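Local atomic coordinates of succinate-semialdehyde dehydrogenase (PDB entry 4ITA), a protein that probably oxidises succinic semialdehyde to succinate with NADP+ as cofactor, as a cyanobacterial member of the aldehyde dehydrogenase family. Residues A[75-79]-A[80-84]. Numbering follows the deposited sequence.
Sequences MGKTH and QSAIA
Lys77 reaches over the first turn of helix 79-103, and its side chain is worth following outward from Ser81 and Ala82. CB and CG both pass beside the hydroxyl of Ser81, and Lys77 CG also rests 3.9 Å from Ala82 CB. CD continues over Ala82; the chain then bends (chi3 -75°), setting Lys77 CE 3.2 Å from Ser81 OG. NZ reaches a water, which in turn donates to Ser81 O. Lys77 NZ itself makes a salt bridge with Glu85, one turn beyond Ser81, and a hydrogen bond with Asn259. Cut back to an alanine, Lys77 would probably cost Glu85 this salt bridge and leave Ala82 CB without the chain beside it. At the N-cap, Thr78 places OG1 2.8 Å from Ser81 OG, hydroxyl beside hydroxyl. Ala82 N donates to Thr78 O at 2.9 Å, and Ile83 N closes the next turn on His79 O. The His79 ring, turned by chi1 -175° to lie opposite its own backbone N, takes Ile83 CG1 over one face near the rim, and Ile83 CD1 comes 3.6 Å from His79 CE1. Its NE2 is tied to Ser65 O, and a water links ND1 to Gln80 OE1. Gly76, with positive phi, is where the chain leaves the helical path after helix 64-75, making this a short connection between two consecutive helices, with Thr78 as N-cap of the second and the side chain of Lys77 lying about 10 Å from the bound NADPH.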
loop_
_atom_site.group_PDB
_atom_site.type_symbol
_atom_site.label_atom_id
_atom_site.label_comp_id
_atom_site.label_asym_id
_atom_site.label_seq_id
_atom_site.Cartn_x
_atom_site.Cartn_y
_atom_site.Cartn_z
ATOM N N MET A 75 -7.965 -21.809 21.670
ATOM C CA MET A 75 -7.820 -20.414 22.076
ATOM C C MET A 75 -8.935 -19.850 22.959
ATOM O O MET A 75 -8.910 -18.670 23.301
ATOM C CB MET A 75 -7.499 -19.516 20.875
ATOM C CG MET A 75 -8.433 -19.666 19.673
ATOM S SD MET A 75 -10.130 -19.031 19.918
ATOM C CE MET A 75 -9.785 -17.291 20.275
ATOM N N GLY A 76 -9.900 -20.689 23.327
ATOM C CA GLY A 76 -10.795 -20.380 24.437
ATOM C C GLY A 76 -12.032 -19.533 24.187
ATOM O O GLY A 76 -12.782 -19.258 25.125
ATOM N N LYS A 77 -12.271 -19.105 22.951
ATOM C CA LYS A 77 -13.511 -18.374 22.678
ATOM C C LYS A 77 -14.705 -19.319 22.828
ATOM O O LYS A 77 -14.554 -20.535 22.688
ATOM C CB LYS A 77 -13.492 -17.722 21.288
ATOM C CG LYS A 77 -13.781 -18.666 20.133
ATOM C CD LYS A 77 -13.588 -17.965 18.790
ATOM C CE LYS A 77 -14.732 -17.030 18.501
ATOM N NZ LYS A 77 -14.326 -15.916 17.588
ATOM N N THR A 78 -15.886 -18.782 23.128
ATOM C CA THR A 78 -17.033 -19.661 23.329
ATOM C C THR A 78 -17.325 -20.460 22.064
ATOM O O THR A 78 -17.126 -19.978 20.938
ATOM C CB THR A 78 -18.307 -18.905 23.732
ATOM O OG1 THR A 78 -18.722 -18.052 22.657
ATOM C CG2 THR A 78 -18.074 -18.084 24.996
ATOM N N HIS A 79 -17.782 -21.692 22.248
ATOM C CA HIS A 79 -18.126 -22.545 21.123
ATOM C C HIS A 79 -19.197 -21.884 20.253
ATOM O O HIS A 79 -19.143 -21.953 19.020
ATOM C CB HIS A 79 -18.597 -23.907 21.632
ATOM C CG HIS A 79 -18.857 -24.904 20.548
ATOM N ND1 HIS A 79 -20.106 -25.429 20.309
ATOM C CD2 HIS A 79 -18.026 -25.472 19.642
ATOM C CE1 HIS A 79 -20.037 -26.282 19.299
ATOM N NE2 HIS A 79 -18.786 -26.330 18.881
ATOM N N GLN A 80 -20.155 -21.218 20.883
ATOM C CA GLN A 80 -21.204 -20.544 20.133
ATOM C C GLN A 80 -20.661 -19.414 19.261
ATOM O O GLN A 80 -21.077 -19.263 18.111
ATOM C CB GLN A 80 -22.314 -20.047 21.064
ATOM C CG GLN A 80 -23.091 -21.177 21.736
ATOM C CD GLN A 80 -23.701 -22.162 20.743
ATOM O OE1 GLN A 80 -23.515 -23.375 20.860
ATOM N NE2 GLN A 80 -24.439 -21.646 19.770
ATOM N N SER A 81 -19.736 -18.622 19.791
ATOM C CA SER A 81 -19.141 -17.552 18.985
ATOM C C SER A 81 -18.217 -18.127 17.907
ATOM O O SER A 81 -18.065 -17.532 16.841
ATOM C CB SER A 81 -18.413 -16.509 19.843
ATOM O OG SER A 81 -17.282 -17.041 20.499
ATOM N N ALA A 82 -17.617 -19.286 18.175
ATOM C CA ALA A 82 -16.786 -19.960 17.174
ATOM C C ALA A 82 -17.630 -20.526 16.028
ATOM O O ALA A 82 -17.188 -20.542 14.877
ATOM C CB ALA A 82 -15.916 -21.041 17.815
ATOM N N ILE A 83 -18.849 -20.965 16.332
ATOM C CA ILE A 83 -19.785 -21.369 15.295
ATOM C C ILE A 83 -20.079 -20.164 14.407
ATOM O O ILE A 83 -20.017 -20.259 13.183
ATOM C CB ILE A 83 -21.088 -21.957 15.900
ATOM C CG1 ILE A 83 -20.823 -23.360 16.450
ATOM C CG2 ILE A 83 -22.201 -22.000 14.859
ATOM C CD1 ILE A 83 -21.955 -23.916 17.297
ATOM N N ALA A 84 -20.362 -19.015 15.019
ATOM C CA ALA A 84 -20.593 -17.802 14.247
ATOM C C ALA A 84 -19.371 -17.443 13.403
ATOM O O ALA A 84 -19.506 -16.985 12.263
ATOM C CB ALA A 84 -20.993 -16.634 15.161
HETATM O O HOH W 1 -16.876 -14.947 16.611
HETATM O O HOH W 2 -21.790 -25.032 22.696
#